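Local atomic coordinates of Dot/Icm T4SS effector (Legionella pneumophila subsp. pneumophila, PDB entry 4HFV), a protein that is a putative effector of the Dot/Icm type IV secretion system, probably delivered into host cells during infection, whose molecular function is not established. Residues 10-15 with 76-81; 81-86 with 169-174. All blocks are in the same frame, centred on the assembly; numbering follows the deposited sequence.

Contact 1: residues 10-15 with 76-81; sequences EKLKGS and VLNALA
Leu12 and Leu77 meet where two helices of an all-helical fold pack side by side: residues 10-15, near the start of helix 9-27, lie against residues 76-81 of helix 70-90. The two segments run in broadly the same direction, their axes 10.2 Å apart at closest approach and crossing at 37°. Close packing of apolar branches holds them together, with no hydrogen bond from one to the other.

The apolar part is a leucine pair. Both leucines start out toward the other helix, and with CG anti to the backbone N (chi1 -177° in Leu12, -170° in Leu77) their branches meet between the two. These branches cross obliquely, and CD2 of Leu12 comes 3.7 Å from CG of Leu77. The CD2 methyl of Leu77 in turn sits against the backbone of the opposite helix, 3.7 Å from Lys13 N. Ile60 of helix 49-64 touches both Leu77 and Lys13, extending this apolar patch to a third helix.

Polar groups border the leucines without joining the segments. Lys13 lends only its base to the interface, while its extended chain leads away to a salt bridge with Asp64. The buried amide of Asn78 is satisfied at both ends, ND2 giving a hydrogen bond to Ala74 O one turn back and OD1 receiving one from Val7 N, so helix 70-90 also holds the segment leading into helix 9-27. Against this fixed amide lies the same Leu12 methyl, with CD2 of Leu12 3.5 Å from Asn78 ND2 and 3.6 Å from Asn78 N.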
loop_
_atom_site.group_PDB
_atom_site.type_symbol
_atom_site.label_atom_id
_atom_site.label_comp_id
_atom_site.label_asym_id
_atom_site.label_seq_id
_atom_site.Cartn_x
_atom_site.Cartn_y
_atom_site.Cartn_z
ATOM N N GLU A 10 -14.386 -11.824 21.276
ATOM C CA GLU A 10 -15.663 -11.858 22.026
ATOM C C GLU A 10 -15.659 -10.868 23.181
ATOM O O GLU A 10 -16.653 -10.165 23.424
ATOM C CB GLU A 10 -15.984 -13.241 22.522
ATOM C CG GLU A 10 -16.323 -14.238 21.396
ATOM C CD GLU A 10 -17.546 -13.821 20.562
ATOM O OE1 GLU A 10 -18.505 -13.276 21.144
ATOM O OE2 GLU A 10 -17.551 -14.050 19.323
ATOM N N LYS A 11 -14.541 -10.832 23.896
ATOM C CA LYS A 11 -14.376 -9.953 25.030
ATOM C C LYS A 11 -14.489 -8.498 24.589
ATOM O O LYS A 11 -15.239 -7.705 25.202
ATOM C CB LYS A 11 -13.033 -10.198 25.691
ATOM C CG LYS A 11 -12.866 -9.451 26.992
ATOM C CD LYS A 11 -11.482 -8.911 27.110
ATOM C CE LYS A 11 -10.857 -9.277 28.429
ATOM N NZ LYS A 11 -10.989 -8.189 29.448
ATOM N N LEU A 12 -13.813 -8.140 23.500
ATOM C CA LEU A 12 -13.830 -6.763 23.016
ATOM C C LEU A 12 -15.219 -6.360 22.548
ATOM O O LEU A 12 -15.681 -5.246 22.816
ATOM C CB LEU A 12 -12.788 -6.575 21.871
ATOM C CG LEU A 12 -12.685 -5.147 21.336
ATOM C CD1 LEU A 12 -12.429 -4.101 22.413
ATOM C CD2 LEU A 12 -11.595 -5.059 20.248
ATOM N N LYS A 13 -15.869 -7.252 21.809
ATOM C CA LYS A 13 -17.240 -7.062 21.379
ATOM C C LYS A 13 -18.102 -6.757 22.591
ATOM O O LYS A 13 -18.898 -5.833 22.588
ATOM C CB LYS A 13 -17.747 -8.345 20.725
ATOM C CG LYS A 13 -19.204 -8.361 20.473
ATOM C CD LYS A 13 -19.723 -9.691 19.926
ATOM C CE LYS A 13 -21.262 -9.601 19.737
ATOM N NZ LYS A 13 -21.883 -10.751 18.978
ATOM N N GLY A 14 -17.941 -7.570 23.628
ATOM C CA GLY A 14 -18.697 -7.382 24.852
ATOM C C GLY A 14 -18.451 -6.031 25.507
ATOM O O GLY A 14 -19.393 -5.346 25.918
ATOM N N SER A 15 -17.201 -5.598 25.599
ATOM C CA SER A 15 -16.977 -4.372 26.348
ATOM C C SER A 15 -17.369 -3.181 25.502
ATOM O O SER A 15 -17.824 -2.180 26.035
ATOM C CB SER A 15 -15.529 -4.260 26.875
ATOM O OG SER A 15 -14.651 -4.120 25.817
ATOM N N VAL A 76 -9.444 -6.962 13.170
ATOM C CA VAL A 76 -10.366 -5.960 12.663
ATOM C C VAL A 76 -11.031 -5.122 13.744
ATOM O O VAL A 76 -11.040 -3.866 13.658
ATOM C CB VAL A 76 -11.418 -6.552 11.724
ATOM C CG1 VAL A 76 -12.416 -5.465 11.271
ATOM C CG2 VAL A 76 -10.715 -7.195 10.476
ATOM N N LEU A 77 -11.615 -5.764 14.755
ATOM C CA LEU A 77 -12.335 -4.997 15.777
ATOM C C LEU A 77 -11.368 -4.133 16.604
ATOM O O LEU A 77 -11.662 -2.978 16.858
ATOM C CB LEU A 77 -13.232 -5.893 16.643
ATOM C CG LEU A 77 -14.214 -5.180 17.584
ATOM C CD1 LEU A 77 -15.193 -4.200 16.864
ATOM C CD2 LEU A 77 -15.006 -6.190 18.398
ATOM N N ASN A 78 -10.211 -4.675 17.001
ATOM C CA ASN A 78 -9.226 -3.861 17.707
ATOM C C ASN A 78 -8.836 -2.647 16.881
ATOM O O ASN A 78 -8.781 -1.534 17.392
ATOM C CB ASN A 78 -7.959 -4.665 18.023
ATOM C CG ASN A 78 -8.100 -5.548 19.259
ATOM O OD1 ASN A 78 -7.574 -5.225 20.316
ATOM N ND2 ASN A 78 -8.745 -6.683 19.115
ATOM N N ALA A 79 -8.526 -2.872 15.599
ATOM C CA ALA A 79 -8.166 -1.782 14.713
ATOM C C ALA A 79 -9.248 -0.691 14.679
ATOM O O ALA A 79 -8.945 0.490 14.768
ATOM C CB ALA A 79 -7.860 -2.294 13.243
ATOM N N LEU A 80 -10.502 -1.063 14.486
ATOM C CA LEU A 80 -11.544 -0.047 14.426
ATOM C C LEU A 80 -11.692 0.698 15.755
ATOM O O LEU A 80 -11.928 1.904 15.753
ATOM C CB LEU A 80 -12.884 -0.675 14.091
ATOM C CG LEU A 80 -14.055 0.282 13.956
ATOM C CD1 LEU A 80 -13.786 1.344 12.908
ATOM C CD2 LEU A 80 -15.272 -0.554 13.602
ATOM N N ALA A 81 -11.595 -0.016 16.877
ATOM C CA ALA A 81 -11.739 0.657 18.165
ATOM C C ALA A 81 -10.594 1.635 18.308
ATOM O O ALA A 81 -10.806 2.783 18.709
ATOM C CB ALA A 81 -11.753 -0.329 19.345
#

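Contact 2: residues 81-86 with 169-174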
loop_
_atom_site.group_PDB
_atom_site.type_symbol
_atom_site.label_atom_id
_atom_site.label_comp_id
_atom_site.label_asym_id
_atom_site.label_seq_id
_atom_site.Cartn_x
_atom_site.Cartn_y
_atom_site.Cartn_z
ATOM N N ALA A 81 -11.595 -0.016 16.877
ATOM C CA ALA A 81 -11.739 0.657 18.165
ATOM C C ALA A 81 -10.594 1.635 18.308
ATOM O O ALA A 81 -10.806 2.783 18.709
ATOM C CB ALA A 81 -11.753 -0.329 19.345
ATOM N N TYR A 82 -9.382 1.176 17.981
ATOM C CA TYR A 82 -8.212 2.042 18.084
ATOM C C TYR A 82 -8.358 3.261 17.193
ATOM O O TYR A 82 -8.102 4.369 17.620
ATOM C CB TYR A 82 -6.934 1.285 17.727
ATOM C CG TYR A 82 -5.709 2.082 18.086
ATOM C CD1 TYR A 82 -5.203 3.004 17.196
ATOM C CD2 TYR A 82 -5.100 1.965 19.348
ATOM C CE1 TYR A 82 -4.091 3.758 17.503
ATOM C CE2 TYR A 82 -3.994 2.722 19.673
ATOM C CZ TYR A 82 -3.500 3.620 18.737
ATOM O OH TYR A 82 -2.397 4.392 18.991
ATOM N N TYR A 83 -8.802 3.045 15.956
ATOM C CA TYR A 83 -9.013 4.136 14.999
ATOM C C TYR A 83 -10.049 5.157 15.489
ATOM O O TYR A 83 -9.857 6.375 15.410
ATOM C CB TYR A 83 -9.424 3.513 13.642
ATOM C CG TYR A 83 -9.602 4.479 12.478
ATOM C CD1 TYR A 83 -8.623 5.395 12.127
ATOM C CD2 TYR A 83 -10.752 4.421 11.691
ATOM C CE1 TYR A 83 -8.807 6.234 11.022
ATOM C CE2 TYR A 83 -10.951 5.247 10.623
ATOM C CZ TYR A 83 -9.996 6.153 10.286
ATOM O OH TYR A 83 -10.249 6.979 9.212
ATOM N N ILE A 84 -11.180 4.672 15.970
ATOM C CA ILE A 84 -12.193 5.608 16.438
ATOM C C ILE A 84 -11.709 6.346 17.669
ATOM O O ILE A 84 -11.947 7.543 17.804
ATOM C CB ILE A 84 -13.532 4.916 16.728
ATOM C CG1 ILE A 84 -14.232 4.629 15.394
ATOM C CG2 ILE A 84 -14.385 5.815 17.627
ATOM C CD1 ILE A 84 -15.312 3.618 15.503
ATOM N N ARG A 85 -11.016 5.647 18.574
ATOM C CA ARG A 85 -10.363 6.319 19.718
ATOM C C ARG A 85 -9.455 7.475 19.239
ATOM O O ARG A 85 -9.500 8.595 19.755
ATOM C CB ARG A 85 -9.521 5.303 20.514
ATOM C CG ARG A 85 -8.774 5.853 21.750
ATOM C CD ARG A 85 -8.188 4.716 22.592
ATOM N NE ARG A 85 -7.369 5.167 23.728
ATOM C CZ ARG A 85 -6.094 5.532 23.635
ATOM N NH1 ARG A 85 -5.499 5.499 22.468
ATOM N NH2 ARG A 85 -5.394 5.891 24.712
ATOM N N ASP A 86 -8.624 7.220 18.232
ATOM C CA ASP A 86 -7.730 8.253 17.742
ATOM C C ASP A 86 -8.499 9.441 17.123
ATOM O O ASP A 86 -8.133 10.616 17.267
ATOM C CB ASP A 86 -6.808 7.632 16.703
ATOM C CG ASP A 86 -5.683 8.565 16.306
ATOM O OD1 ASP A 86 -4.861 8.866 17.170
ATOM O OD2 ASP A 86 -5.628 8.984 15.130
ATOM N N SER A 169 -5.778 3.880 4.309
ATOM C CA SER A 169 -4.738 3.628 3.342
ATOM C C SER A 169 -3.599 4.640 3.480
ATOM O O SER A 169 -2.422 4.276 3.447
ATOM C CB SER A 169 -5.361 3.639 1.945
ATOM O OG SER A 169 -4.384 3.813 0.998
ATOM N N ASP A 170 -3.929 5.903 3.725
ATOM C CA ASP A 170 -2.877 6.876 3.921
ATOM C C ASP A 170 -2.037 6.558 5.155
ATOM O O ASP A 170 -0.807 6.695 5.134
ATOM C CB ASP A 170 -3.432 8.287 4.062
ATOM C CG ASP A 170 -4.076 8.801 2.803
ATOM O OD1 ASP A 170 -3.778 8.264 1.716
ATOM O OD2 ASP A 170 -4.853 9.777 2.905
ATOM N N ARG A 171 -2.682 6.177 6.259
ATOM C CA ARG A 171 -1.923 5.914 7.470
ATOM C C ARG A 171 -1.003 4.715 7.314
ATOM O O ARG A 171 0.155 4.740 7.752
ATOM C CB ARG A 171 -2.869 5.709 8.660
ATOM C CG ARG A 171 -3.684 6.919 8.975
ATOM C CD ARG A 171 -4.628 6.634 10.188
ATOM N NE ARG A 171 -5.402 7.827 10.510
ATOM C CZ ARG A 171 -5.754 8.197 11.728
ATOM N NH1 ARG A 171 -5.386 7.472 12.780
ATOM N NH2 ARG A 171 -6.457 9.305 11.887
ATOM N N VAL A 172 -1.530 3.651 6.716
ATOM C CA VAL A 172 -0.730 2.483 6.399
ATOM C C VAL A 172 0.468 2.891 5.526
ATOM O O VAL A 172 1.603 2.512 5.829
ATOM C CB VAL A 172 -1.575 1.402 5.660
ATOM C CG1 VAL A 172 -0.712 0.283 5.085
ATOM C CG2 VAL A 172 -2.607 0.823 6.575
ATOM N N HIS A 173 0.219 3.674 4.472
ATOM C CA HIS A 173 1.298 4.072 3.559
ATOM C C HIS A 173 2.421 4.816 4.341
ATOM O O HIS A 173 3.623 4.584 4.121
ATOM C CB HIS A 173 0.778 4.979 2.461
ATOM C CG HIS A 173 1.845 5.425 1.516
ATOM N ND1 HIS A 173 2.665 4.542 0.854
ATOM C CD2 HIS A 173 2.227 6.664 1.121
ATOM C CE1 HIS A 173 3.503 5.217 0.089
ATOM N NE2 HIS A 173 3.271 6.506 0.253
ATOM N N LYS A 174 2.018 5.725 5.226
ATOM C CA LYS A 174 2.947 6.544 6.015
ATOM C C LYS A 174 3.704 5.650 7.001
ATOM O O LYS A 174 4.936 5.741 7.130
ATOM C CB LYS A 174 2.189 7.659 6.746
ATOM C CG LYS A 174 3.088 8.587 7.602
ATOM C CD LYS A 174 2.362 9.869 7.962
ATOM C CE LYS A 174 3.316 10.960 8.467
ATOM N NZ LYS A 174 3.813 10.669 9.839
HETATM O O HOH W 1 -7.596 10.738 13.898
#
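With CG anti to the carbonyl carbon (chi1 -63°) and the chain extended from CG to NE, Arg171 reaches across from helix 161-188 to Tyr83 and Asp86 on helix 70-90. Both of these have CG anti to the backbone N, and three residues apart they present a ring and a carboxylate to one guanidinium. The long arm matters, because even the nearest CA atoms, those of Tyr83 and Arg171, are 10.5 Å apart.

The ring, its hydroxyl held by Asp164, meets the cation with its edge. Tyr83 CE1 stands over the centre of the guanidinium face, 3.7 Å from Arg171 CZ, and the two planes are 87° apart.

The charge is met at the guanidinium edge. Arg171 NH1 gives Asp86 OD2 a hydrogen bond of 2.8 Å, bent to 151° at the proton, and NH2 adds a weak one to that same oxygen. The carboxylate is nearly perpendicular to the guanidinium, and NH1 approaches OD2 from above the carboxylate plane. Since NH1 and NH2 both turn to OD2, this is not a two-oxygen fork. A water closes a small ring, donating to Asp86 OD2 at 2.9 Å and accepting from Arg171 NH2 at 2.7 Å. Glu167 takes NE in a second salt bridge, which probably helps stabilise the positive charge.

Ser169 and His173, which contact a succinate probably taken up from the crystallisation liquor, belong to the same segment, and His173 stacks on His173 of the second subunit. Tyr127 of helix 120-136 touches both Tyr82 of helix 70-90 and Arg171 of helix 161-188, so a third helix borders the contact.

Helix 70-90 is common to both contacts: residues 76-81 serve contact 1 and residues 81-86 serve contact 2, with Ala81 shared. Their centres are 15 Å apart, each about 8 Å from the centre of the chain. Along the chain contact 1 closes before contact 2 opens, the first tying this helix back to helix 9-27 and the second tying it forward to helix 161-188. One helix thus connects the first and last helices of the chain. Through helix 161-188, which touches the second subunit through Ser169, Asp170 and His173, the helical core is joined to the dimer interface.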